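Local coordinates for rieske iron-sulfur protein soxF (Sulfolobus acidocaldarius, PDB 1JM1) that binds a Rieske-type [2Fe-2S] cluster and probably carries electrons in the archaeal respiratory chain as part of a quinol oxidase, at residues Phe10-Ala16 with Tyr33-Pro38; Pro43-Leu49 with Thr86-Asp92; Ile60-Tyr64 with Arg146-Ile150; Cys94-Cys99 with Cys126-Tyr131; Ala103-Val107 with Ser200-Gly204. All coordinates share one frame. Where two conformers were deposited one is given. Residues are numbered along the deposited sequence.

Interaction 1 (Phe10-Ala16 with Tyr33-Pro38); sequences FPRYKVA and YFFAYP
Two strands face each other here without a single direct backbone hydrogen bond. Strand segments 13-16 and 33-36 run nearly antiparallel (159°) with axes 8.2 Å apart, so side chains and two waters fill the gap. The nearest CA atoms are Val15-Phe35, CA to CA 6.7 Å, and Pro11-Pro38, CA to CA 6.8 Å. Tyr37, with chi1 t, reaches across the gap and donates from OH to Pro11 O at 2.7 Å; Phe10 CD2 lies 3.4 Å from the same Tyr37 OH. A cis peptide precedes Pro38, whose CB meets Pro11 CG at 3.8 Å. Val15 (t) lays CG2 over the face of the Phe35 ring in a CH-pi contact, 3.9 Å from its centroid, while Tyr13 CB packs on Tyr37 CD1 at 3.6 Å. Ala16 CB touches Tyr33 CE2 at 3.7 Å. One water joins Tyr13 OH (2.7 Å) to Ala36 N (2.9 Å); another joins Val15 O (2.8 Å) to Tyr33 OH (2.6 Å). Val15 and Ala16 form a classic beta bulge opposite Ile162. The contact thus brings together the edge strands of two antiparallel sheets: 13-17, bonded to strand 161-167, and 32-36, bonded to strand 43-48.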
# COMPACT_ATOMS: atom_id res chain seq x y z
N PHE A 10 -6.49 9.36 12.35
CA PHE A 10 -5.17 8.89 12.01
C PHE A 10 -4.15 10.00 12.12
O PHE A 10 -4.50 11.19 11.98
CB PHE A 10 -5.12 8.36 10.60
CG PHE A 10 -5.57 6.93 10.41
CD1 PHE A 10 -6.88 6.56 10.37
CD2 PHE A 10 -4.62 5.93 10.26
CE1 PHE A 10 -7.27 5.28 10.16
CE2 PHE A 10 -5.02 4.61 10.01
CZ PHE A 10 -6.35 4.29 9.96
N PRO A 11 -2.88 9.67 12.29
CA PRO A 11 -1.79 10.67 12.20
C PRO A 11 -1.52 11.04 10.77
O PRO A 11 -1.82 10.30 9.82
CB PRO A 11 -0.61 9.92 12.80
CG PRO A 11 -0.88 8.47 12.57
CD PRO A 11 -2.35 8.31 12.54
N ARG A 12 -0.95 12.21 10.59
CA ARG A 12 -0.38 12.67 9.33
C ARG A 12 1.13 12.42 9.44
O ARG A 12 1.81 13.04 10.22
CB ARG A 12 -0.73 14.14 9.15
CG ARG A 12 -0.14 14.80 7.89
CD ARG A 12 -0.68 16.23 7.79
NE ARG A 12 -0.13 16.93 6.64
CZ ARG A 12 -0.68 16.88 5.44
NH1 ARG A 12 -1.77 16.18 5.14
NH2 ARG A 12 -0.08 17.58 4.46
N TYR A 13 1.66 11.49 8.64
CA TYR A 13 3.03 11.03 8.68
C TYR A 13 3.71 11.29 7.37
O TYR A 13 3.24 10.85 6.33
CB TYR A 13 3.07 9.49 8.99
CG TYR A 13 4.39 8.82 8.76
CD1 TYR A 13 5.42 9.17 9.65
CD2 TYR A 13 4.69 7.93 7.71
CE1 TYR A 13 6.67 8.59 9.48
CE2 TYR A 13 5.95 7.39 7.53
CZ TYR A 13 6.91 7.71 8.43
OH TYR A 13 8.21 7.18 8.21
N LYS A 14 4.88 11.94 7.37
CA LYS A 14 5.62 12.15 6.16
C LYS A 14 6.33 10.89 5.72
O LYS A 14 7.20 10.36 6.44
CB LYS A 14 6.68 13.26 6.41
CG LYS A 14 7.36 13.65 5.09
CD LYS A 14 8.53 14.63 5.34
CE LYS A 14 8.13 15.88 6.11
NZ LYS A 14 9.24 16.87 6.11
N VAL A 15 6.00 10.38 4.58
CA VAL A 15 6.61 9.17 4.02
C VAL A 15 7.94 9.50 3.37
O VAL A 15 8.97 8.88 3.62
CB VAL A 15 5.67 8.47 3.03
CG1 VAL A 15 6.38 7.24 2.43
CG2 VAL A 15 4.40 8.03 3.69
N ALA A 16 7.92 10.46 2.43
CA ALA A 16 9.06 10.80 1.61
C ALA A 16 8.72 12.07 0.84
O ALA A 16 7.55 12.39 0.66
CB ALA A 16 9.38 9.71 0.59
N TYR A 33 8.51 1.83 -2.49
CA TYR A 33 9.19 2.54 -1.43
C TYR A 33 8.54 2.17 -0.12
O TYR A 33 7.38 2.53 0.14
CB TYR A 33 9.14 4.04 -1.68
CG TYR A 33 9.98 4.92 -0.87
CD1 TYR A 33 11.23 5.35 -1.31
CD2 TYR A 33 9.58 5.32 0.43
CE1 TYR A 33 12.04 6.17 -0.54
CE2 TYR A 33 10.40 6.17 1.17
CZ TYR A 33 11.62 6.55 0.66
OH TYR A 33 12.43 7.46 1.36
N PHE A 34 9.25 1.45 0.74
CA PHE A 34 8.68 0.92 1.97
C PHE A 34 8.71 1.93 3.08
O PHE A 34 9.62 2.77 3.15
CB PHE A 34 9.41 -0.36 2.42
CG PHE A 34 9.14 -1.53 1.49
CD1 PHE A 34 10.00 -1.77 0.43
CD2 PHE A 34 8.04 -2.33 1.69
CE1 PHE A 34 9.72 -2.85 -0.40
CE2 PHE A 34 7.77 -3.41 0.85
CZ PHE A 34 8.61 -3.68 -0.19
N PHE A 35 7.73 1.81 3.97
CA PHE A 35 7.61 2.64 5.16
C PHE A 35 6.74 1.88 6.17
O PHE A 35 6.26 0.78 5.85
CB PHE A 35 7.04 4.04 4.83
CG PHE A 35 5.65 4.07 4.30
CD1 PHE A 35 4.57 4.42 5.09
CD2 PHE A 35 5.38 3.77 2.96
CE1 PHE A 35 3.29 4.53 4.59
CE2 PHE A 35 4.09 3.86 2.45
CZ PHE A 35 3.05 4.24 3.25
N ALA A 36 6.54 2.42 7.34
CA ALA A 36 5.63 1.86 8.34
C ALA A 36 4.60 2.91 8.68
O ALA A 36 4.93 4.10 8.79
CB ALA A 36 6.35 1.44 9.60
N TYR A 37 3.34 2.49 8.86
CA TYR A 37 2.28 3.44 9.14
C TYR A 37 1.00 2.69 9.51
O TYR A 37 0.69 1.69 8.86
CB TYR A 37 1.94 4.25 7.86
CG TYR A 37 0.82 5.26 8.05
CD1 TYR A 37 1.06 6.49 8.65
CD2 TYR A 37 -0.48 4.94 7.66
CE1 TYR A 37 0.02 7.38 8.85
CE2 TYR A 37 -1.51 5.84 7.88
CZ TYR A 37 -1.24 7.07 8.48
OH TYR A 37 -2.30 7.92 8.67
N PRO A 38 0.19 3.22 10.44
CA PRO A 38 0.47 4.36 11.32
C PRO A 38 1.40 4.10 12.46
O PRO A 38 1.81 5.06 13.11
CB PRO A 38 -0.94 4.78 11.79
CG PRO A 38 -1.69 3.44 11.82
CD PRO A 38 -1.21 2.73 10.60
O HOH W 1 8.41 4.44 8.26
O HOH W 2 11.75 8.79 3.50

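Interaction 2 (Pro43-Leu49 with Thr86-Asp92); sequences PCFLVDL and TIFAFSD
This is a regular antiparallel ladder in the buried heart of the protein, joining the middle strand 43-48 of a three-stranded sheet to its outer strand 87-91. The segment axes lie 4.5 Å apart at 153°. Phe45-Phe90 and Val47-Phe88 are hydrogen-bonded pairs: Phe45 N to Phe90 O 2.9 Å, Phe90 N to Phe45 O 3.0 Å, Val47 N to Phe88 O 2.8 Å, Phe88 N to Val47 O 2.9 Å. Between and beyond them, Cys44-Ser91, Leu46-Ala89 and Asp48-Ile87 are non-hydrogen-bonded, with CA atoms 4.2-4.4 Å apart. Asp92 N to Pro43 O (2.9 Å) and Leu49 N to Thr86 O (3.0 Å) extend the bonding at the two ends. One face carries Phe45 (p), Val47, Phe88 and Phe90 (both m). The Phe45 and Phe90 rings are nearly parallel but slid apart, centroids 5.8 Å, and Val47 CG1 meets the edge of Phe90 at CE1, 4.1 Å. On the other face Leu46 CD2 touches Ala89 CB at 3.9 Å. Thr86 OG1 donates to Asp48 OD1 (3.1 Å), which also N-caps the helix starting at Leu49 through Ala51 N. Polar chemistry is thus confined to backbone and strand ends, leaving both faces between them for apolar packing.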
# COMPACT_ATOMS: atom_id res chain seq x y z
N PRO A 43 4.15 -2.59 8.25
CA PRO A 43 4.82 -2.24 7.01
C PRO A 43 3.84 -1.93 5.89
O PRO A 43 2.80 -2.58 5.78
CB PRO A 43 5.66 -3.51 6.71
CG PRO A 43 4.81 -4.60 7.26
CD PRO A 43 4.22 -4.03 8.55
N CYS A 44 4.22 -0.97 5.06
CA CYS A 44 3.48 -0.48 3.93
C CYS A 44 4.42 -0.22 2.79
O CYS A 44 5.64 -0.15 2.98
CB CYS A 44 2.77 0.85 4.30
SG CYS A 44 1.58 0.73 5.65
N PHE A 45 3.90 0.03 1.59
CA PHE A 45 4.74 0.52 0.50
C PHE A 45 4.00 1.53 -0.32
O PHE A 45 2.81 1.38 -0.60
CB PHE A 45 5.28 -0.64 -0.36
CG PHE A 45 4.24 -1.44 -1.09
CD1 PHE A 45 3.90 -1.16 -2.38
CD2 PHE A 45 3.57 -2.47 -0.45
CE1 PHE A 45 2.91 -1.85 -3.02
CE2 PHE A 45 2.56 -3.17 -1.10
CZ PHE A 45 2.24 -2.88 -2.38
N LEU A 46 4.75 2.53 -0.78
CA LEU A 46 4.36 3.38 -1.89
C LEU A 46 4.71 2.68 -3.17
O LEU A 46 5.71 1.98 -3.25
CB LEU A 46 5.15 4.75 -1.94
CG LEU A 46 5.20 5.68 -0.83
CD1 LEU A 46 6.03 6.95 -1.18
CD2 LEU A 46 3.81 6.19 -0.45
N VAL A 47 3.91 2.93 -4.20
CA VAL A 47 4.23 2.44 -5.55
C VAL A 47 3.81 3.49 -6.55
O VAL A 47 2.69 4.04 -6.46
CB VAL A 47 3.58 1.08 -5.83
CG1 VAL A 47 2.06 1.07 -5.68
CG2 VAL A 47 4.02 0.54 -7.21
N ASP A 48 4.70 3.78 -7.49
CA ASP A 48 4.36 4.61 -8.64
C ASP A 48 3.85 3.68 -9.69
O ASP A 48 4.61 2.93 -10.34
CB ASP A 48 5.51 5.45 -9.11
CG ASP A 48 5.10 6.36 -10.27
OD1 ASP A 48 4.28 6.01 -11.09
OD2 ASP A 48 5.78 7.42 -10.43
N LEU A 49 2.50 3.63 -9.88
CA LEU A 49 1.92 2.66 -10.77
C LEU A 49 2.24 2.94 -12.22
O LEU A 49 2.22 1.97 -13.03
CB LEU A 49 0.43 2.49 -10.57
CG LEU A 49 -0.00 1.78 -9.27
CD1 LEU A 49 -1.51 1.70 -9.16
CD2 LEU A 49 0.54 0.36 -9.18
N THR A 86 0.30 9.59 -9.90
CA THR A 86 0.43 8.14 -10.11
C THR A 86 0.95 7.39 -8.89
O THR A 86 1.23 6.20 -9.02
CB THR A 86 1.32 7.88 -11.33
OG1 THR A 86 2.57 8.55 -11.11
CG2 THR A 86 0.65 8.37 -12.62
N ILE A 87 1.11 8.04 -7.74
CA ILE A 87 1.65 7.38 -6.55
C ILE A 87 0.53 6.95 -5.62
O ILE A 87 -0.33 7.78 -5.23
CB ILE A 87 2.66 8.28 -5.84
CG1 ILE A 87 3.86 8.53 -6.76
CG2 ILE A 87 3.08 7.63 -4.53
CD1 ILE A 87 4.77 9.58 -6.32
N PHE A 88 0.56 5.68 -5.26
CA PHE A 88 -0.41 5.02 -4.40
C PHE A 88 0.36 4.31 -3.28
O PHE A 88 1.60 4.20 -3.32
CB PHE A 88 -1.23 3.99 -5.21
CG PHE A 88 -2.01 4.64 -6.32
CD1 PHE A 88 -1.44 4.88 -7.55
CD2 PHE A 88 -3.31 5.03 -6.10
CE1 PHE A 88 -2.16 5.47 -8.57
CE2 PHE A 88 -4.06 5.64 -7.10
CZ PHE A 88 -3.46 5.83 -8.33
N ALA A 89 -0.36 3.77 -2.31
CA ALA A 89 0.26 3.02 -1.24
C ALA A 89 -0.68 1.96 -0.70
O ALA A 89 -1.90 2.13 -0.69
CB ALA A 89 0.69 3.96 -0.11
N PHE A 90 -0.08 0.88 -0.20
CA PHE A 90 -0.81 -0.28 0.30
C PHE A 90 -0.14 -0.78 1.56
O PHE A 90 1.07 -0.66 1.78
CB PHE A 90 -0.82 -1.40 -0.74
CG PHE A 90 -1.54 -1.05 -2.03
CD1 PHE A 90 -0.88 -0.40 -3.05
CD2 PHE A 90 -2.89 -1.37 -2.17
CE1 PHE A 90 -1.55 -0.03 -4.19
CE2 PHE A 90 -3.56 -1.03 -3.34
CZ PHE A 90 -2.90 -0.37 -4.32
N SER A 91 -0.94 -1.52 2.37
CA SER A 91 -0.36 -2.38 3.39
C SER A 91 0.52 -3.45 2.74
O SER A 91 0.23 -3.97 1.67
CB SER A 91 -1.49 -3.07 4.15
OG SER A 91 -0.99 -3.97 5.13
N ASP A 92 1.61 -3.79 3.46
CA ASP A 92 2.50 -4.87 3.05
C ASP A 92 2.21 -6.17 3.78
O ASP A 92 3.07 -7.07 3.72
CB ASP A 92 3.95 -4.46 3.21
CG ASP A 92 4.93 -5.37 2.54
OD1 ASP A 92 4.59 -5.81 1.38
OD2 ASP A 92 6.03 -5.62 3.06
O HOH W 3 0.41 -2.81 7.15

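Interaction 3 (Ile60-Tyr64 with Arg146-Ile150); sequences IPNPY and RPLPI
Tyr64, with chi1 m, reaches over Pro147 so that its CZ lies 3.6 Å from Pro147 CD; Tyr64 OH donates to Pro147 O at 2.6 Å and accepts from Arg146 NH1 at 3.0 Å. That guanidinium is held further by Pro170 O. Ile60-Asn62 and 146-150 are extended, Pro63 and Tyr64 turn (-69/-13, -93/9), and no ladder forms; end-to-end directions differ by 126°, and the closest CA pair is Pro63-Pro147 at 7.1 Å. An Asx turn redirects the chain before the tyrosine, Tyr64 N donating to Asn62 OD1 at 3.0 Å, and Pro63 CG meets Pro147 CG at 3.6 Å. Ile60 (p) brings CD1 to within 4.0 Å of Ile150 CD1. Segment 146-150 directly follows a Gly-Pro-Ala-Pro sequence consistent with the Rieske Pro loop, and the Arg146 side chain lies about 8 Å from that of His96. Between strands 138-141 and 151-155, it abuts strand 59-61: Ile60 and Ile150 share Phe90 and Ile78, Pro63 and Pro147 share Val138.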
# COMPACT_ATOMS: atom_id res chain seq x y z
N ILE A 60 -7.86 4.82 -8.63
CA ILE A 60 -8.24 3.41 -8.47
C ILE A 60 -9.47 3.41 -7.55
O ILE A 60 -9.69 4.33 -6.75
CB ILE A 60 -7.13 2.54 -7.98
CG1 ILE A 60 -6.72 2.86 -6.54
CG2 ILE A 60 -5.91 2.61 -8.89
CD1 ILE A 60 -5.54 2.11 -5.99
N PRO A 61 -10.28 2.33 -7.58
CA PRO A 61 -11.47 2.32 -6.72
C PRO A 61 -11.11 2.04 -5.29
O PRO A 61 -10.12 1.39 -4.99
CB PRO A 61 -12.31 1.16 -7.32
CG PRO A 61 -11.70 0.78 -8.63
CD PRO A 61 -10.23 1.19 -8.49
N ASN A 62 -12.01 2.48 -4.37
CA ASN A 62 -11.97 2.02 -3.02
C ASN A 62 -12.94 0.87 -2.87
O ASN A 62 -14.16 1.10 -2.72
CB ASN A 62 -12.34 3.11 -2.00
CG ASN A 62 -12.40 2.54 -0.61
OD1 ASN A 62 -11.83 1.45 -0.35
ND2 ASN A 62 -13.05 3.21 0.31
N PRO A 63 -12.48 -0.39 -2.86
CA PRO A 63 -13.44 -1.52 -2.79
C PRO A 63 -14.15 -1.63 -1.46
O PRO A 63 -15.12 -2.38 -1.35
CB PRO A 63 -12.54 -2.75 -3.04
CG PRO A 63 -11.23 -2.33 -2.56
CD PRO A 63 -11.07 -0.85 -2.91
N TYR A 64 -13.68 -0.92 -0.43
CA TYR A 64 -14.28 -0.94 0.90
C TYR A 64 -15.32 0.18 1.10
O TYR A 64 -15.81 0.31 2.22
CB TYR A 64 -13.21 -0.89 1.96
CG TYR A 64 -12.37 -2.11 2.10
CD1 TYR A 64 -11.09 -2.21 1.56
CD2 TYR A 64 -12.82 -3.18 2.85
CE1 TYR A 64 -10.33 -3.35 1.75
CE2 TYR A 64 -12.05 -4.29 3.09
CZ TYR A 64 -10.78 -4.38 2.54
OH TYR A 64 -10.04 -5.48 2.85
N ARG A 146 -10.59 -10.60 1.31
CA ARG A 146 -10.93 -9.20 1.14
C ARG A 146 -9.74 -8.49 0.50
O ARG A 146 -8.62 -9.03 0.49
CB ARG A 146 -11.28 -8.56 2.48
CG ARG A 146 -10.15 -8.57 3.50
CD ARG A 146 -10.64 -8.13 4.84
NE ARG A 146 -9.61 -8.06 5.90
CZ ARG A 146 -8.95 -7.00 6.25
NH1 ARG A 146 -9.06 -5.85 5.62
NH2 ARG A 146 -8.10 -7.09 7.30
N PRO A 147 -9.96 -7.29 -0.02
CA PRO A 147 -8.88 -6.58 -0.74
C PRO A 147 -7.74 -6.16 0.18
O PRO A 147 -7.90 -5.90 1.39
CB PRO A 147 -9.59 -5.36 -1.33
CG PRO A 147 -11.03 -5.79 -1.46
CD PRO A 147 -11.26 -6.61 -0.21
N LEU A 148 -6.57 -5.97 -0.42
CA LEU A 148 -5.42 -5.45 0.29
C LEU A 148 -5.68 -4.01 0.72
O LEU A 148 -6.02 -3.18 -0.14
CB LEU A 148 -4.19 -5.51 -0.61
CG LEU A 148 -2.87 -5.15 0.08
CD1 LEU A 148 -2.52 -6.18 1.15
CD2 LEU A 148 -1.75 -5.11 -0.97
N PRO A 149 -5.53 -3.66 2.00
CA PRO A 149 -5.80 -2.28 2.39
C PRO A 149 -4.90 -1.27 1.70
O PRO A 149 -3.69 -1.50 1.49
CB PRO A 149 -5.58 -2.31 3.91
CG PRO A 149 -5.95 -3.72 4.28
CD PRO A 149 -5.37 -4.56 3.14
N ILE A 150 -5.50 -0.15 1.37
CA ILE A 150 -4.86 1.02 0.79
C ILE A 150 -4.53 2.02 1.90
O ILE A 150 -5.35 2.28 2.78
CB ILE A 150 -5.77 1.68 -0.28
CG1 ILE A 150 -5.97 0.72 -1.43
CG2 ILE A 150 -5.23 3.02 -0.74
CD1 ILE A 150 -7.08 1.13 -2.41

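Interaction 4 (Cys94-Cys99 with Cys126-Tyr131); sequences CVHLGC and CHGSIY. With FES (Fe2/s2 (inorganic) cluster), chain C.
Both segments are loops that turn through glycines of positive phi, Gly98 (79/12) and Gly128 (81/19), the second entering a strand at Ile130. Cys94 N bonds Cys99 O at 2.8 Å, and His96 N donates to Cys94 SG at 3.6 Å. The [2Fe-2S] cluster sits between them. FE1 takes Cys94 SG at 2.3 Å, with Cys124 its other protein ligand; FE2 takes His96 ND1 and His127 ND1, each at 2.1 Å. The imidazoles stand at 80°, the edge of His96 toward the face of His127, with centroids 4.6 Å apart. The disulfide Cys99 SG-Cys126 SG, 2.0 Å (chi3 -93°), ties the loops together. Tyr131 OH accepts from Val95 N at 3.1 Å and lies 3.1 Å from Cys94 SG, while Ser129 OG lies 3.1 Å from bridging S1. These are the Rieske C-X-H-X-G-C and C-X-C-H-G-S motifs. Cysteine on one iron and histidine ligands, neutral where cysteinate is charged, on the other, with hydroxyls beside the sulfurs, fit the high potentials of many Rieske centres.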
# COMPACT_ATOMS: atom_id res chain seq x y z
N CYS A 94 -0.32 -9.40 4.02
CA CYS A 94 -1.39 -10.13 3.41
C CYS A 94 -2.56 -10.33 4.35
O CYS A 94 -2.38 -10.67 5.53
CB CYS A 94 -0.82 -11.51 2.99
SG CYS A 94 -1.97 -12.49 2.00
N VAL A 95 -3.77 -10.12 3.84
CA VAL A 95 -4.99 -10.23 4.65
C VAL A 95 -5.58 -11.64 4.63
O VAL A 95 -6.64 -11.87 5.20
CB VAL A 95 -6.02 -9.16 4.31
CG1 VAL A 95 -5.50 -7.78 4.77
CG2 VAL A 95 -6.40 -9.10 2.86
N HIS A 96 -4.90 -12.61 4.02
CA HIS A 96 -5.25 -14.02 4.18
C HIS A 96 -4.73 -14.51 5.53
O HIS A 96 -5.52 -14.72 6.46
CB HIS A 96 -4.70 -14.84 3.05
CG HIS A 96 -4.95 -16.32 3.24
ND1 HIS A 96 -3.92 -17.23 3.21
CD2 HIS A 96 -6.12 -16.95 3.55
CE1 HIS A 96 -4.47 -18.40 3.47
NE2 HIS A 96 -5.78 -18.28 3.68
N LEU A 97 -3.41 -14.66 5.67
CA LEU A 97 -2.80 -15.22 6.88
C LEU A 97 -1.58 -14.46 7.29
O LEU A 97 -0.73 -14.96 8.05
CB LEU A 97 -2.52 -16.73 6.73
CG LEU A 97 -2.94 -17.60 7.89
CD1 LEU A 97 -4.47 -17.55 8.13
CD2 LEU A 97 -2.44 -19.00 7.66
N GLY A 98 -1.45 -13.16 6.93
CA GLY A 98 -0.47 -12.31 7.56
C GLY A 98 0.94 -12.47 7.10
O GLY A 98 1.86 -11.92 7.75
N CYS A 99 1.21 -13.17 5.98
CA CYS A 99 2.55 -13.09 5.44
C CYS A 99 2.86 -11.69 4.96
O CYS A 99 1.98 -10.96 4.52
CB CYS A 99 2.72 -14.09 4.28
SG CYS A 99 2.94 -15.77 4.97
N CYS A 126 2.83 -17.26 0.35
CA CYS A 126 2.42 -18.27 1.32
C CYS A 126 1.32 -19.17 0.80
O CYS A 126 1.45 -20.38 0.85
CB CYS A 126 2.07 -17.60 2.66
SG CYS A 126 3.58 -16.87 3.38
N HIS A 127 0.24 -18.58 0.25
CA HIS A 127 -0.89 -19.38 -0.26
C HIS A 127 -1.39 -18.85 -1.60
O HIS A 127 -2.43 -19.29 -2.07
CB HIS A 127 -2.05 -19.61 0.72
CG HIS A 127 -1.59 -19.86 2.12
ND1 HIS A 127 -1.36 -18.80 2.99
CD2 HIS A 127 -1.24 -21.00 2.73
CE1 HIS A 127 -0.89 -19.35 4.09
NE2 HIS A 127 -0.81 -20.66 3.98
N GLY A 128 -0.66 -17.95 -2.28
CA GLY A 128 -0.99 -17.58 -3.64
C GLY A 128 -2.10 -16.57 -3.80
O GLY A 128 -2.64 -16.41 -4.92
N SER A 129 -2.45 -15.80 -2.77
CA SER A 129 -3.34 -14.66 -2.98
C SER A 129 -2.72 -13.67 -3.93
O SER A 129 -1.54 -13.36 -3.82
CB SER A 129 -3.67 -13.97 -1.65
OG SER A 129 -4.36 -14.81 -0.79
N ILE A 130 -3.53 -13.17 -4.87
CA ILE A 130 -3.08 -12.15 -5.82
C ILE A 130 -4.00 -10.94 -5.69
O ILE A 130 -5.21 -11.07 -5.88
CB ILE A 130 -3.01 -12.65 -7.26
CG1 ILE A 130 -2.11 -13.92 -7.35
CG2 ILE A 130 -2.51 -11.55 -8.18
CD1 ILE A 130 -1.99 -14.49 -8.76
N TYR A 131 -3.39 -9.80 -5.44
CA TYR A 131 -4.08 -8.51 -5.29
C TYR A 131 -3.81 -7.65 -6.51
O TYR A 131 -2.66 -7.42 -6.88
CB TYR A 131 -3.59 -7.81 -4.06
CG TYR A 131 -3.73 -8.60 -2.76
CD1 TYR A 131 -2.62 -9.25 -2.20
CD2 TYR A 131 -4.95 -8.69 -2.12
CE1 TYR A 131 -2.77 -9.96 -1.03
CE2 TYR A 131 -5.09 -9.37 -0.92
CZ TYR A 131 -3.98 -9.99 -0.38
OH TYR A 131 -4.13 -10.62 0.84
FE1 FES C . -0.78 -14.50 1.84
FE2 FES C . -1.93 -16.81 2.70
S1 FES C . -1.90 -16.02 0.58
S2 FES C . -0.72 -15.36 3.93

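Interaction 5 (Ala103-Val107 with Ser200-Gly204); sequences AQVIV and SCSNG
Gln104, the first residue of 103-107 to make contact, has chi1 p; its CB lies 3.1 Å from Ser200 OG, and its carbonyl starts the ladder, Ser202 N donating to Gln104 O at 3.0 Å. Cys201 CA lies 3.1 Å from Gln104 O, as a CA-H...O contact. Val105 pairs with Ser202 (CA-CA 5.2 Å), and its CG1 packs on Gly204 CA at 3.8 Å; a beta carbon on Gly204 would clash with this methyl. Ile106 pairs with Asn203 (CA-CA 4.9 Å) and bonds 200-204 through both N and O: Ile106 N to Ser202 O 2.8 Å, Gly204 N to Ile106 O 2.8 Å. A water donates to Ile106 O (2.9 Å) and Asn203 OD1 (3.2 Å). Val107 CG1 ends the walk 3.8 Å from Gly204 C. The segments run 20° apart, and the disulfide Cys201-Cys30 fastens the tail to the residues before strand 32-36. This short parallel ladder adds a C-terminal edge strand to the mixed sheet that includes strand 130-132 of the cluster-binding region.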
# COMPACT_ATOMS: atom_id res chain seq x y z
N ALA A 103 6.63 -7.16 -2.32
CA ALA A 103 6.40 -6.17 -3.34
C ALA A 103 7.68 -5.69 -4.00
O ALA A 103 7.64 -5.11 -5.08
CB ALA A 103 5.65 -4.97 -2.76
N GLN A 104 8.82 -5.96 -3.36
CA GLN A 104 10.13 -5.58 -3.92
C GLN A 104 10.66 -6.56 -4.95
O GLN A 104 11.62 -6.26 -5.62
CB GLN A 104 11.20 -5.43 -2.79
CG GLN A 104 11.60 -6.72 -2.07
CD GLN A 104 10.75 -7.30 -1.07
OE1 GLN A 104 9.61 -6.99 -0.86
NE2 GLN A 104 11.18 -8.41 -0.43
N VAL A 105 10.05 -7.75 -5.04
CA VAL A 105 10.52 -8.79 -5.99
C VAL A 105 9.72 -8.59 -7.27
O VAL A 105 8.53 -8.92 -7.32
CB VAL A 105 10.41 -10.17 -5.43
CG1 VAL A 105 10.88 -11.20 -6.48
CG2 VAL A 105 11.21 -10.33 -4.11
N ILE A 106 10.33 -7.99 -8.29
CA ILE A 106 9.63 -7.62 -9.50
C ILE A 106 9.68 -8.79 -10.48
O ILE A 106 10.79 -9.29 -10.76
CB ILE A 106 10.21 -6.35 -10.13
CG1 ILE A 106 10.35 -5.20 -9.10
CG2 ILE A 106 9.43 -5.99 -11.36
CD1 ILE A 106 9.05 -4.79 -8.40
N VAL A 107 8.53 -9.29 -10.89
CA VAL A 107 8.45 -10.52 -11.63
C VAL A 107 7.78 -10.26 -12.99
O VAL A 107 7.07 -9.24 -13.24
CB VAL A 107 7.76 -11.65 -10.84
CG1 VAL A 107 8.53 -11.93 -9.57
CG2 VAL A 107 6.31 -11.35 -10.52
N SER A 200 14.90 -1.42 -2.58
CA SER A 200 14.90 -2.82 -2.25
C SER A 200 14.64 -3.73 -3.43
O SER A 200 14.67 -4.97 -3.27
CB SER A 200 13.76 -3.02 -1.20
OG SER A 200 12.49 -2.76 -1.87
N CYS A 201 14.29 -3.22 -4.59
CA CYS A 201 13.78 -4.09 -5.67
C CYS A 201 14.86 -5.02 -6.18
O CYS A 201 16.07 -4.69 -6.24
CB CYS A 201 13.29 -3.27 -6.84
SG CYS A 201 11.84 -2.25 -6.57
N SER A 202 14.40 -6.16 -6.61
CA SER A 202 15.25 -7.15 -7.28
C SER A 202 14.37 -7.76 -8.38
O SER A 202 13.14 -7.69 -8.32
CB SER A 202 15.78 -8.20 -6.36
OG SER A 202 14.66 -8.95 -5.79
N ASN A 203 14.98 -8.30 -9.42
CA ASN A 203 14.24 -9.02 -10.44
C ASN A 203 14.07 -10.50 -10.06
O ASN A 203 15.08 -11.20 -9.74
CB ASN A 203 14.94 -8.95 -11.80
CG ASN A 203 14.69 -7.54 -12.35
OD1 ASN A 203 13.62 -7.00 -12.32
ND2 ASN A 203 15.79 -6.96 -12.84
N GLY A 204 12.84 -11.01 -10.05
CA GLY A 204 12.69 -12.39 -9.57
C GLY A 204 11.93 -13.30 -10.48
O GLY A 204 11.63 -12.85 -11.60
OXT GLY A 204 11.59 -14.48 -10.10
O HOH W 4 11.67 -9.27 -13.52

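Overall arrangement
Starting from the N terminus, interaction 1 closes the first loop, a mostly helical excursion, before any other contact opens. Strand 32-36 then passes to strand 43-48, its sheet neighbour, so interaction 2 continues the same sheet and closes a second loop. Interaction 3 opens within that loop and crosses interaction 2; Pro149 O bonds Ser91 N, joining the proline-rich segment to strand 87-91. Interaction 4 follows Asp92 closely in sequence and is nested within the loop of interaction 3; Val95 and Tyr131 pack on segment 146-150. Interaction 5 crosses both 3 and 4, returning the C terminus to the sheet containing strand 130-132, while Phe34 packs on Ser200 and Gln104, linking it to interaction 1.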